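Local atomic coordinates of enolase-phosphatase E1 (Saccharomyces cerevisiae, PDB entry 2G80), a protein that probably catalyses the magnesium-dependent enolization and dephosphorylation of 2,3-diketo-5-methylthiopentyl-1-phosphate to an acireductone in the methionine salvage pathway. Residues S78-D83 and V100-L105; K137-I142 and I200-S205; G146-Q151 and Y178-T183. All coordinates share one frame; numbering follows the deposited sequence.

Contact 1 of 3, residues S78-D83 and V100-L105; sequences SQFHID and VKDPIL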
ATOM      1  N   SER A  78      16.602   2.601 -18.749  1.00 31.73           N
ATOM      2  CA  SER A  78      17.388   3.707 -19.277  1.00 31.04           C
ATOM      3  C   SER A  78      17.271   4.984 -18.424  1.00 29.14           C
ATOM      4  O   SER A  78      18.221   5.753 -18.370  1.00 28.40           O
ATOM      5  CB  SER A  78      17.030   4.018 -20.740  1.00 31.04           C
ATOM      6  OG  SER A  78      15.675   4.472 -20.813  1.00 42.08           O
ATOM      7  N   GLN A  79      16.138   5.183 -17.745  1.00 29.70           N
ATOM      8  CA  GLN A  79      15.940   6.356 -16.868  1.00 32.01           C
ATOM      9  C   GLN A  79      16.745   6.374 -15.554  1.00 33.05           C
ATOM     10  O   GLN A  79      16.624   7.323 -14.783  1.00 34.71           O
ATOM     11  CB  GLN A  79      14.458   6.604 -16.629  1.00 34.29           C
ATOM     12  CG  GLN A  79      13.746   6.976 -17.941  1.00 37.11           C
ATOM     13  CD  GLN A  79      12.424   7.685 -17.720  1.00 52.25           C
ATOM     14  OE1 GLN A  79      11.602   7.255 -16.921  1.00 57.48           O
ATOM     15  NE2 GLN A  79      12.206   8.775 -18.461  1.00 63.81           N
ATOM     16  N   PHE A  80      17.515   5.320 -15.277  1.00 31.93           N
ATOM     17  CA  PHE A  80      18.504   5.343 -14.188  1.00 30.99           C
ATOM     18  C   PHE A  80      19.761   6.076 -14.647  1.00 28.90           C
ATOM     19  O   PHE A  80      20.514   6.554 -13.799  1.00 27.61           O
ATOM     20  CB  PHE A  80      18.882   3.945 -13.705  1.00 29.32           C
ATOM     21  CG  PHE A  80      17.808   3.263 -12.943  1.00 29.07           C
ATOM     22  CD1 PHE A  80      17.490   3.696 -11.644  1.00 32.30           C
ATOM     23  CD2 PHE A  80      17.105   2.190 -13.490  1.00 33.10           C
ATOM     24  CE1 PHE A  80      16.498   3.061 -10.893  1.00 29.47           C
ATOM     25  CE2 PHE A  80      16.125   1.542 -12.763  1.00 31.09           C
ATOM     26  CZ  PHE A  80      15.808   1.984 -11.446  1.00 30.93           C
ATOM     27  N   HIS A  81      19.976   6.149 -15.968  1.00 28.05           N
ATOM     28  CA  HIS A  81      21.133   6.804 -16.600  1.00 29.34           C
ATOM     29  C   HIS A  81      22.489   6.177 -16.272  1.00 28.07           C
ATOM     30  O   HIS A  81      23.497   6.884 -16.174  1.00 25.65           O
ATOM     31  CB  HIS A  81      21.132   8.350 -16.364  1.00 32.93           C
ATOM     32  CG  HIS A  81      19.846   8.997 -16.758  1.00 33.55           C
ATOM     33  ND1 HIS A  81      19.427   9.073 -18.069  1.00 37.83           N
ATOM     34  CD2 HIS A  81      18.853   9.532 -16.012  1.00 35.97           C
ATOM     35  CE1 HIS A  81      18.238   9.651 -18.112  1.00 36.33           C
ATOM     36  NE2 HIS A  81      17.877   9.955 -16.880  1.00 31.92           N
ATOM     37  N   ILE A  82      22.498   4.849 -16.139  1.00 29.24           N
ATOM     38  CA  ILE A  82      23.697   4.043 -15.891  1.00 30.74           C
ATOM     39  C   ILE A  82      23.765   2.993 -17.011  1.00 32.69           C
ATOM     40  O   ILE A  82      22.926   2.089 -17.064  1.00 33.32           O
ATOM     41  CB  ILE A  82      23.655   3.309 -14.534  1.00 30.02           C
ATOM     42  CG1 ILE A  82      23.490   4.296 -13.381  1.00 30.05           C
ATOM     43  CG2 ILE A  82      24.938   2.450 -14.366  1.00 32.80           C
ATOM     44  CD1 ILE A  82      23.174   3.627 -12.047  1.00 31.58           C
ATOM     45  N   ASP A  83      24.766   3.117 -17.873  1.00 35.87           N
ATOM     46  CA  ASP A  83      24.958   2.238 -19.022  1.00 38.59           C
ATOM     47  C   ASP A  83      25.613   0.901 -18.695  1.00 39.05           C
ATOM     48  O   ASP A  83      25.256  -0.112 -19.323  1.00 38.25           O
ATOM     49  CB  ASP A  83      25.760   2.958 -20.114  1.00 40.35           C
ATOM     50  CG  ASP A  83      25.066   4.232 -20.619  1.00 48.34           C
ATOM     51  OD1 ASP A  83      23.845   4.412 -20.381  1.00 57.57           O
ATOM     52  OD2 ASP A  83      25.756   5.065 -21.248  1.00 55.48           O
ATOM     53  N   VAL A 100      15.444   3.590  -0.689  1.00 47.53           N
ATOM     54  CA  VAL A 100      15.433   4.870  -1.382  1.00 46.87           C
ATOM     55  C   VAL A 100      14.167   4.992  -2.215  1.00 45.34           C
ATOM     56  O   VAL A 100      13.866   4.118  -2.999  1.00 44.35           O
ATOM     57  CB  VAL A 100      16.691   5.073  -2.281  1.00 46.33           C
ATOM     58  CG1 VAL A 100      16.630   6.435  -3.006  1.00 45.88           C
ATOM     59  CG2 VAL A 100      17.963   4.966  -1.445  1.00 46.79           C
ATOM     60  N   LYS A 101      13.468   6.109  -2.056  1.00 49.48           N
ATOM     61  CA  LYS A 101      12.238   6.411  -2.806  1.00 50.75           C
ATOM     62  C   LYS A 101      12.625   7.130  -4.118  1.00 50.14           C
ATOM     63  O   LYS A 101      12.678   8.351  -4.186  1.00 53.66           O
ATOM     64  CB  LYS A 101      11.277   7.251  -1.936  1.00 51.70           C
ATOM     65  CG  LYS A 101      11.039   6.700  -0.503  1.00 55.96           C
ATOM     66  CD  LYS A 101      10.736   5.182  -0.474  1.00 60.67           C
ATOM     67  CE  LYS A 101      10.292   4.700   0.914  1.00 63.82           C
ATOM     68  NZ  LYS A 101      11.262   5.049   1.995  1.00 57.61           N
ATOM     69  N   ASP A 102      12.964   6.337  -5.127  1.00 49.23           N
ATOM     70  CA  ASP A 102      13.306   6.802  -6.476  1.00 47.90           C
ATOM     71  C   ASP A 102      12.102   6.364  -7.323  1.00 45.25           C
ATOM     72  O   ASP A 102      11.796   5.175  -7.326  1.00 42.47           O
ATOM     73  CB  ASP A 102      14.638   6.146  -6.930  1.00 47.44           C
ATOM     74  CG  ASP A 102      15.023   6.421  -8.402  1.00 48.63           C
ATOM     75  OD1 ASP A 102      14.269   7.043  -9.182  1.00 50.30           O
ATOM     76  OD2 ASP A 102      16.116   5.948  -8.801  1.00 54.41           O
ATOM     77  N   PRO A 103      11.436   7.307  -8.051  1.00 42.56           N
ATOM     78  CA  PRO A 103      10.283   6.929  -8.892  1.00 41.55           C
ATOM     79  C   PRO A 103      10.592   5.958 -10.052  1.00 39.59           C
ATOM     80  O   PRO A 103       9.692   5.263 -10.515  1.00 41.41           O
ATOM     81  CB  PRO A 103       9.798   8.285  -9.466  1.00 40.72           C
ATOM     82  CG  PRO A 103      10.964   9.131  -9.445  1.00 44.55           C
ATOM     83  CD  PRO A 103      11.714   8.751  -8.178  1.00 43.36           C
ATOM     84  N   ILE A 104      11.830   5.928 -10.524  1.00 35.01           N
ATOM     85  CA  ILE A 104      12.217   5.016 -11.596  1.00 36.54           C
ATOM     86  C   ILE A 104      12.271   3.600 -11.012  1.00 35.68           C
ATOM     87  O   ILE A 104      11.909   2.651 -11.709  1.00 37.22           O
ATOM     88  CB  ILE A 104      13.554   5.432 -12.309  1.00 36.15           C
ATOM     89  CG1 ILE A 104      13.487   6.901 -12.775  1.00 37.00           C
ATOM     90  CG2 ILE A 104      13.857   4.458 -13.474  1.00 36.48           C
ATOM     91  CD1 ILE A 104      12.265   7.248 -13.692  1.00 40.65           C
ATOM     92  N   LEU A 105      12.721   3.472  -9.753  1.00 35.53           N
ATOM     93  CA  LEU A 105      12.695   2.199  -9.019  1.00 35.96           C
ATOM     94  C   LEU A 105      11.254   1.692  -8.862  1.00 37.88           C
ATOM     95  O   LEU A 105      10.987   0.532  -9.150  1.00 39.43           O
ATOM     96  CB  LEU A 105      13.327   2.326  -7.621  1.00 36.45           C
ATOM     97  CG  LEU A 105      13.359   1.040  -6.759  1.00 36.27           C
ATOM     98  CD1 LEU A 105      14.178  -0.016  -7.455  1.00 36.95           C
ATOM     99  CD2 LEU A 105      13.909   1.300  -5.350  1.00 35.83           C
TER
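Gln79 and Ile104 bring the two backbones together, their CA atoms 6.6 Å apart, where the type I beta turn from Ser78 to His81, at the end of helix 72-78, meets the first turn of helix 103-118. Ile104 CG2 sits over the centre of the Phe80 ring, 3.7 Å from the centroid and 10° off the ring normal, a CH-pi contact made as the two side chains run past each other in opposite senses. On the other branch Ile104 CD1 meets Gln79, whose OE1 comes to 3.3 Å of CD1 while CB lies against the same methyl. The side chains of Gln79 and Ile104 cross at about a right angle. At the edge of the Phe80 ring, near its plane, CE1 faces Asp102 OD2 at 3.6 Å, ring and carboxylate standing 83° apart. The other carboxylate oxygen caps the helix: Ile104 N donates to Asp102 OD1 at 3.0 Å, from above the carboxylate plane. Phe80 also touches Leu88 of helix 85-97 and Leu108 farther along helix 103-118, within the helical region that is probably the cap of this HAD phosphatase. No hydrogen bond crosses between the segments; the contact rests mainly on apolar and CH-pi packing, with the weakly positive ring edge turned to an oxygen that is likely to be charged.

Contact 2 of 3, residues K137-I142 and I200-S205; sequences KKRVFI and IGAKAS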
ATOM      1  N   LYS A 137     -18.906  -2.035   3.465  1.00 35.52           N
ATOM      2  CA  LYS A 137     -19.045  -0.609   3.685  1.00 35.01           C
ATOM      3  C   LYS A 137     -19.297   0.102   2.351  1.00 37.07           C
ATOM      4  O   LYS A 137     -18.707  -0.241   1.343  1.00 38.13           O
ATOM      5  CB  LYS A 137     -17.834  -0.037   4.420  1.00 34.09           C
ATOM      6  CG  LYS A 137     -17.642  -0.568   5.842  1.00 32.38           C
ATOM      7  CD  LYS A 137     -18.846  -0.324   6.731  1.00 37.87           C
ATOM      8  CE  LYS A 137     -18.585  -0.727   8.134  1.00 40.31           C
ATOM      9  NZ  LYS A 137     -19.803  -0.421   8.917  1.00 34.97           N
ATOM     10  N   LYS A 138     -20.148   1.120   2.375  1.00 35.41           N
ATOM     11  CA  LYS A 138     -20.516   1.827   1.157  1.00 36.78           C
ATOM     12  C   LYS A 138     -19.486   2.752   0.552  1.00 36.71           C
ATOM     13  O   LYS A 138     -19.421   2.861  -0.662  1.00 35.77           O
ATOM     14  CB  LYS A 138     -21.877   2.494   1.352  1.00 38.62           C
ATOM     15  CG  LYS A 138     -22.915   1.376   1.229  1.00 41.74           C
ATOM     16  CD  LYS A 138     -24.202   1.692   1.729  1.00 43.67           C
ATOM     17  CE  LYS A 138     -25.033   0.443   1.758  1.00 43.12           C
ATOM     18  NZ  LYS A 138     -25.132  -0.326   0.505  1.00 38.91           N
ATOM     19  N   ARG A 139     -18.677   3.402   1.378  1.00 36.20           N
ATOM     20  CA  ARG A 139     -17.659   4.312   0.873  1.00 37.22           C
ATOM     21  C   ARG A 139     -16.325   4.033   1.545  1.00 34.81           C
ATOM     22  O   ARG A 139     -16.153   4.278   2.734  1.00 33.34           O
ATOM     23  CB  ARG A 139     -18.104   5.768   0.968  1.00 35.71           C
ATOM     24  CG  ARG A 139     -19.369   6.077   0.141  1.00 38.61           C
ATOM     25  CD  ARG A 139     -19.185   7.309  -0.739  1.00 53.91           C
ATOM     26  NE  ARG A 139     -18.701   8.433   0.054  1.00 60.78           N
ATOM     27  CZ  ARG A 139     -18.015   9.484  -0.389  1.00 54.46           C
ATOM     28  NH1 ARG A 139     -17.666   9.631  -1.677  1.00 56.07           N
ATOM     29  NH2 ARG A 139     -17.651  10.403   0.500  1.00 55.64           N
ATOM     30  N   VAL A 140     -15.413   3.466   0.764  1.00 36.01           N
ATOM     31  CA  VAL A 140     -14.085   3.058   1.223  1.00 35.61           C
ATOM     32  C   VAL A 140     -13.010   3.616   0.293  1.00 33.62           C
ATOM     33  O   VAL A 140     -13.006   3.292  -0.880  1.00 35.48           O
ATOM     34  CB  VAL A 140     -13.947   1.522   1.256  1.00 37.89           C
ATOM     35  CG1 VAL A 140     -12.478   1.082   1.607  1.00 37.06           C
ATOM     36  CG2 VAL A 140     -14.964   0.925   2.242  1.00 41.50           C
ATOM     37  N   PHE A 141     -12.092   4.389   0.877  1.00 32.12           N
ATOM     38  CA  PHE A 141     -10.941   4.979   0.230  1.00 32.52           C
ATOM     39  C   PHE A 141      -9.655   4.505   0.907  1.00 30.98           C
ATOM     40  O   PHE A 141      -9.613   4.298   2.121  1.00 30.33           O
ATOM     41  CB  PHE A 141     -11.029   6.513   0.276  1.00 32.61           C
ATOM     42  CG  PHE A 141     -12.187   7.062  -0.496  1.00 30.75           C
ATOM     43  CD1 PHE A 141     -12.020   7.480  -1.797  1.00 33.82           C
ATOM     44  CD2 PHE A 141     -13.463   7.098   0.063  1.00 38.55           C
ATOM     45  CE1 PHE A 141     -13.074   7.974  -2.527  1.00 39.59           C
ATOM     46  CE2 PHE A 141     -14.548   7.595  -0.660  1.00 37.21           C
ATOM     47  CZ  PHE A 141     -14.362   8.034  -1.949  1.00 39.66           C
ATOM     48  N   ILE A 142      -8.615   4.329   0.104  1.00 32.60           N
ATOM     49  CA  ILE A 142      -7.299   3.888   0.579  1.00 32.84           C
ATOM     50  C   ILE A 142      -6.339   5.087   0.540  1.00 33.82           C
ATOM     51  O   ILE A 142      -6.445   5.918  -0.366  1.00 31.18           O
ATOM     52  CB  ILE A 142      -6.757   2.719  -0.296  1.00 33.27           C
ATOM     53  CG1 ILE A 142      -7.789   1.576  -0.427  1.00 36.89           C
ATOM     54  CG2 ILE A 142      -5.451   2.149   0.272  1.00 34.33           C
ATOM     55  CD1 ILE A 142      -8.172   0.859   0.859  1.00 27.73           C
ATOM     56  N   ILE A 200     -12.855  13.526  -1.403  1.00 42.55           N
ATOM     57  CA  ILE A 200     -13.910  12.620  -0.910  1.00 45.47           C
ATOM     58  C   ILE A 200     -15.300  13.318  -0.981  1.00 46.38           C
ATOM     59  O   ILE A 200     -16.277  12.701  -1.389  1.00 46.59           O
ATOM     60  CB  ILE A 200     -13.549  12.067   0.538  1.00 44.62           C
ATOM     61  CG1 ILE A 200     -12.560  10.902   0.411  1.00 45.04           C
ATOM     62  CG2 ILE A 200     -14.747  11.565   1.325  1.00 52.26           C
ATOM     63  CD1 ILE A 200     -12.158  10.285   1.776  1.00 49.21           C
ATOM     64  N   GLY A 201     -15.375  14.597  -0.614  1.00 47.43           N
ATOM     65  CA  GLY A 201     -16.645  15.305  -0.546  1.00 48.69           C
ATOM     66  C   GLY A 201     -17.415  14.673   0.601  1.00 49.55           C
ATOM     67  O   GLY A 201     -18.391  13.927   0.390  1.00 53.68           O
ATOM     68  N   ALA A 202     -16.886  14.852   1.800  1.00 47.17           N
ATOM     69  CA  ALA A 202     -17.531  14.358   3.019  1.00 46.22           C
ATOM     70  C   ALA A 202     -17.154  15.267   4.163  1.00 45.54           C
ATOM     71  O   ALA A 202     -16.052  15.820   4.175  1.00 47.36           O
ATOM     72  CB  ALA A 202     -17.125  12.927   3.316  1.00 45.01           C
ATOM     73  N   LYS A 203     -18.083  15.454   5.096  1.00 45.74           N
ATOM     74  CA  LYS A 203     -17.827  16.248   6.299  1.00 45.19           C
ATOM     75  C   LYS A 203     -16.836  15.420   7.102  1.00 41.23           C
ATOM     76  O   LYS A 203     -17.010  14.211   7.183  1.00 38.03           O
ATOM     77  CB  LYS A 203     -19.103  16.450   7.140  1.00 45.17           C
ATOM     78  CG  LYS A 203     -20.182  17.288   6.480  1.00 48.68           C
ATOM     79  N   ALA A 204     -15.793  16.062   7.638  1.00 37.34           N
ATOM     80  CA  ALA A 204     -14.765  15.383   8.462  1.00 38.34           C
ATOM     81  C   ALA A 204     -15.345  14.464   9.548  1.00 38.33           C
ATOM     82  O   ALA A 204     -14.874  13.343   9.724  1.00 38.99           O
ATOM     83  CB  ALA A 204     -13.845  16.375   9.094  1.00 36.88           C
ATOM     84  N   SER A 205     -16.390  14.935  10.221  1.00 37.79           N
ATOM     85  CA  SER A 205     -17.095  14.169  11.278  1.00 40.34           C
ATOM     86  C   SER A 205     -17.713  12.848  10.778  1.00 37.93           C
ATOM     87  O   SER A 205     -17.849  11.926  11.558  1.00 39.41           O
ATOM     88  CB  SER A 205     -18.172  15.040  11.944  1.00 39.96           C
ATOM     89  OG  SER A 205     -19.039  15.558  10.950  1.00 37.23           O
TER
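Arg139 reaches over to the C-terminal end of helix 190-200, where NH2 donates to the carbonyl O of Ile200 at 3.3 Å with an N-H...O angle of 154°. NH1 adds a weak bond to the same oxygen at 3.4 Å, so one carbonyl takes both terminal nitrogens. The oxygen lies in the guanidinium plane, but NH2 approaches it from above the carbonyl plane, 56° out of it. A positive group placed at this end would probably be favoured by the helix dipole. NH2 has a further acceptor in Thr33 OG1 of the central strand 33-36, and Ala202 CB lies at the edge of the guanidinium, near its plane, 3.8 Å from NH2. The arginine chain is bent at chi2 and chi3, and one face of its guanidinium lies over Phe141 CE2, offset toward the rim. In the Rossmann-like alpha/beta core of the HAD superfamily, this joins strand 140-143 of the parallel sheet to the helix that leads, through Gly201 with its positive phi, toward strand 207-211. Beyond the polar bonds, Ile200 packs over one face of the Phe141 ring, the two side chains running past each other in opposite senses. Its CG1 stands over the centre of the ring, 3.8 Å from the centroid and 6° off the normal, a CH-pi contact. Ile200 CD1 lies over the same face, 3.8 Å from Phe141 CD2, and Thr33 and Leu35 also touch Phe141.

Contact 3 of 3, residues G146-Q151 and Y178-T183; sequences GSVKAQ and YFDINT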
ATOM      1  N   GLY A 146       2.575   3.835  -0.886  1.00 44.11           N
ATOM      2  CA  GLY A 146       2.654   3.248  -2.222  1.00 44.27           C
ATOM      3  C   GLY A 146       1.799   4.044  -3.181  1.00 43.81           C
ATOM      4  O   GLY A 146       0.739   4.556  -2.781  1.00 45.83           O
ATOM      5  N   SER A 147       2.227   4.132  -4.445  1.00 42.20           N
ATOM      6  CA  SER A 147       1.498   4.927  -5.453  1.00 42.88           C
ATOM      7  C   SER A 147       0.128   4.290  -5.732  1.00 41.57           C
ATOM      8  O   SER A 147      -0.068   3.088  -5.484  1.00 41.69           O
ATOM      9  CB  SER A 147       2.266   5.035  -6.773  1.00 41.06           C
ATOM     10  OG  SER A 147       2.147   3.817  -7.521  1.00 42.32           O
ATOM     11  N   VAL A 148      -0.763   5.083  -6.299  1.00 40.16           N
ATOM     12  CA  VAL A 148      -2.132   4.648  -6.618  1.00 42.91           C
ATOM     13  C   VAL A 148      -2.168   3.363  -7.502  1.00 44.76           C
ATOM     14  O   VAL A 148      -2.956   2.443  -7.253  1.00 43.66           O
ATOM     15  CB  VAL A 148      -2.931   5.827  -7.245  1.00 41.60           C
ATOM     16  CG1 VAL A 148      -4.270   5.363  -7.858  1.00 47.21           C
ATOM     17  CG2 VAL A 148      -3.179   6.917  -6.184  1.00 42.41           C
ATOM     18  N   LYS A 149      -1.279   3.320  -8.497  1.00 47.64           N
ATOM     19  CA  LYS A 149      -1.125   2.190  -9.431  1.00 48.54           C
ATOM     20  C   LYS A 149      -0.707   0.932  -8.669  1.00 42.79           C
ATOM     21  O   LYS A 149      -1.261  -0.139  -8.895  1.00 42.11           O
ATOM     22  CB  LYS A 149      -0.117   2.571 -10.534  1.00 51.17           C
ATOM     23  CG  LYS A 149       0.015   1.613 -11.721  1.00 55.32           C
ATOM     24  CD  LYS A 149       0.775   2.302 -12.891  1.00 54.25           C
ATOM     25  CE  LYS A 149       0.895   1.424 -14.139  1.00 59.22           C
ATOM     26  NZ  LYS A 149       1.714   2.130 -15.190  1.00 58.42           N
ATOM     27  N   ALA A 150       0.220   1.081  -7.727  1.00 38.87           N
ATOM     28  CA  ALA A 150       0.663  -0.019  -6.876  1.00 38.12           C
ATOM     29  C   ALA A 150      -0.423  -0.541  -5.930  1.00 39.38           C
ATOM     30  O   ALA A 150      -0.511  -1.749  -5.650  1.00 38.15           O
ATOM     31  CB  ALA A 150       1.889   0.412  -6.058  1.00 42.56           C
ATOM     32  N   GLN A 151      -1.243   0.376  -5.412  1.00 41.18           N
ATOM     33  CA  GLN A 151      -2.376   0.012  -4.546  1.00 36.87           C
ATOM     34  C   GLN A 151      -3.405  -0.782  -5.346  1.00 37.41           C
ATOM     35  O   GLN A 151      -3.842  -1.838  -4.911  1.00 37.37           O
ATOM     36  CB  GLN A 151      -3.038   1.272  -3.988  1.00 37.77           C
ATOM     37  CG  GLN A 151      -2.174   2.117  -3.050  1.00 37.12           C
ATOM     38  CD  GLN A 151      -2.848   3.419  -2.636  1.00 38.79           C
ATOM     39  OE1 GLN A 151      -4.073   3.485  -2.506  1.00 45.32           O
ATOM     40  NE2 GLN A 151      -2.051   4.446  -2.390  1.00 35.53           N
ATOM     41  N   TYR A 178      -8.372   5.935  -4.183  1.00 33.15           N
ATOM     42  CA  TYR A 178      -7.019   5.685  -3.725  1.00 35.34           C
ATOM     43  C   TYR A 178      -6.316   7.008  -3.619  1.00 34.25           C
ATOM     44  O   TYR A 178      -6.467   7.831  -4.509  1.00 33.46           O
ATOM     45  CB  TYR A 178      -6.250   4.843  -4.760  1.00 37.27           C
ATOM     46  CG  TYR A 178      -6.959   3.581  -5.161  1.00 38.72           C
ATOM     47  CD1 TYR A 178      -7.864   3.579  -6.233  1.00 45.75           C
ATOM     48  CD2 TYR A 178      -6.734   2.385  -4.486  1.00 34.51           C
ATOM     49  CE1 TYR A 178      -8.549   2.394  -6.601  1.00 38.21           C
ATOM     50  CE2 TYR A 178      -7.412   1.194  -4.847  1.00 37.09           C
ATOM     51  CZ  TYR A 178      -8.322   1.226  -5.899  1.00 37.27           C
ATOM     52  OH  TYR A 178      -8.988   0.085  -6.261  1.00 47.32           O
ATOM     53  N   PHE A 179      -5.531   7.181  -2.566  1.00 32.63           N
ATOM     54  CA  PHE A 179      -4.719   8.364  -2.361  1.00 34.73           C
ATOM     55  C   PHE A 179      -3.277   7.964  -2.030  1.00 36.83           C
ATOM     56  O   PHE A 179      -3.034   6.948  -1.375  1.00 34.40           O
ATOM     57  CB  PHE A 179      -5.309   9.246  -1.240  1.00 35.09           C
ATOM     58  CG  PHE A 179      -6.684   9.770  -1.554  1.00 33.07           C
ATOM     59  CD1 PHE A 179      -6.847  10.851  -2.409  1.00 37.00           C
ATOM     60  CD2 PHE A 179      -7.822   9.183  -0.991  1.00 39.13           C
ATOM     61  CE1 PHE A 179      -8.135  11.342  -2.722  1.00 36.64           C
ATOM     62  CE2 PHE A 179      -9.109   9.674  -1.280  1.00 36.96           C
ATOM     63  CZ  PHE A 179      -9.265  10.748  -2.166  1.00 32.84           C
ATOM     64  N   ASP A 180      -2.322   8.756  -2.512  1.00 37.85           N
ATOM     65  CA  ASP A 180      -0.908   8.528  -2.197  1.00 40.90           C
ATOM     66  C   ASP A 180      -0.245   9.865  -1.806  1.00 40.25           C
ATOM     67  O   ASP A 180      -0.906  10.922  -1.723  1.00 35.53           O
ATOM     68  CB  ASP A 180      -0.198   7.729  -3.343  1.00 40.22           C
ATOM     69  CG  ASP A 180      -0.088   8.506  -4.675  1.00 42.85           C
ATOM     70  OD1 ASP A 180      -0.046   9.747  -4.694  1.00 48.53           O
ATOM     71  OD2 ASP A 180      -0.015   7.864  -5.738  1.00 46.47           O
ATOM     72  N   ILE A 181       1.056   9.802  -1.560  1.00 45.13           N
ATOM     73  CA  ILE A 181       1.849  10.993  -1.168  1.00 43.16           C
ATOM     74  C   ILE A 181       1.805  12.049  -2.280  1.00 42.88           C
ATOM     75  O   ILE A 181       1.720  13.229  -1.983  1.00 44.27           O
ATOM     76  CB  ILE A 181       3.323  10.643  -0.870  1.00 43.16           C
ATOM     77  CG1 ILE A 181       3.461   9.535   0.191  1.00 50.30           C
ATOM     78  CG2 ILE A 181       4.174  11.927  -0.514  1.00 45.99           C
ATOM     79  CD1 ILE A 181       2.693   9.728   1.427  1.00 53.81           C
ATOM     80  N   ASN A 182       1.843  11.612  -3.538  1.00 43.03           N
ATOM     81  CA  ASN A 182       1.802  12.513  -4.702  1.00 44.35           C
ATOM     82  C   ASN A 182       0.454  13.156  -4.910  1.00 42.81           C
ATOM     83  O   ASN A 182       0.410  14.328  -5.234  1.00 46.19           O
ATOM     84  CB  ASN A 182       2.245  11.792  -5.997  1.00 44.35           C
ATOM     85  CG  ASN A 182       3.727  11.341  -5.955  1.00 50.37           C
ATOM     86  OD1 ASN A 182       4.476  11.696  -5.051  1.00 57.29           O
ATOM     87  ND2 ASN A 182       4.138  10.566  -6.948  1.00 56.59           N
ATOM     88  N   THR A 183      -0.645  12.416  -4.730  1.00 39.97           N
ATOM     89  CA  THR A 183      -1.978  13.011  -4.914  1.00 38.36           C
ATOM     90  C   THR A 183      -2.405  13.959  -3.772  1.00 38.17           C
ATOM     91  O   THR A 183      -3.112  14.934  -4.014  1.00 37.04           O
ATOM     92  CB  THR A 183      -3.082  11.944  -5.094  1.00 36.44           C
ATOM     93  OG1 THR A 183      -3.170  11.126  -3.936  1.00 34.23           O
ATOM     94  CG2 THR A 183      -2.833  11.072  -6.316  1.00 41.04           C
TER
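Within the beta-alpha-beta unit formed by strand 140-143, helix 148-156 and strand 177-179, the start of the helix meets the end of the second strand, close to the magnesium ligand Glu39 and to Ser144, a predicted substrate-binding residue of this HAD fold. Val148 N, in the first turn of the helix, donates to Asp180 OD2 at 2.9 Å, OD2 accepting through its anti lone pair. The other oxygen serves its own helix: Thr183 N donates to Asp180 OD1 at 2.7 Å and Asp180 N to Thr183 OG1, a reciprocal capping box. Asp180 thus ties two helix starts together with one carboxylate, and the two N-termini would probably stabilise its negative charge. Gln151 bridges from the helix side. Its NE2 gives one hydrogen to Phe179 O at 2.9 Å, nearly straight at 174°, and the other to Gly146 O at 2.8 Å. Both acceptors lie in the amide plane, which fixes the rotation of the group. A leucine here would probably leave the carbonyls of Gly146 and Phe179 without their shared donor and the start of the helix less firmly tied to the strand. Between the polar links Val148 CG1 packs on Tyr178 CB at 3.7 Å, and Val148 CG2 lies against the carboxylate of Asp180. Gln151 OE1, buried without a polar partner, sits at the edge of the Tyr178 ring, in its plane, 3.5 Å from Tyr178 CD2.

Overall arrangement
Contacts 2 and 3 adjoin, their centres about 17 Å apart, and contact 3 is nested in the loop that contact 2 closes. They share the parallel sheet: Ile142 O and Phe179 N, 2.7 Å apart, probably form a hydrogen bond between neighbouring strands, and Phe179 CE2 packs 3.7 Å from Phe141 CD1. Contact 3 lies nearest the active site: Gly146 lies about 11 Å from the bound magnesium ion, and the side chain of Gln151 about 4 Å from that of Ser144, predicted to bind substrate. Contact 1 belongs to the helical region away from the annotated sites. Its centre is about 19 Å from that of contact 3 and about 36 Å from that of contact 2, which lies on the opposite side of the chain's centre.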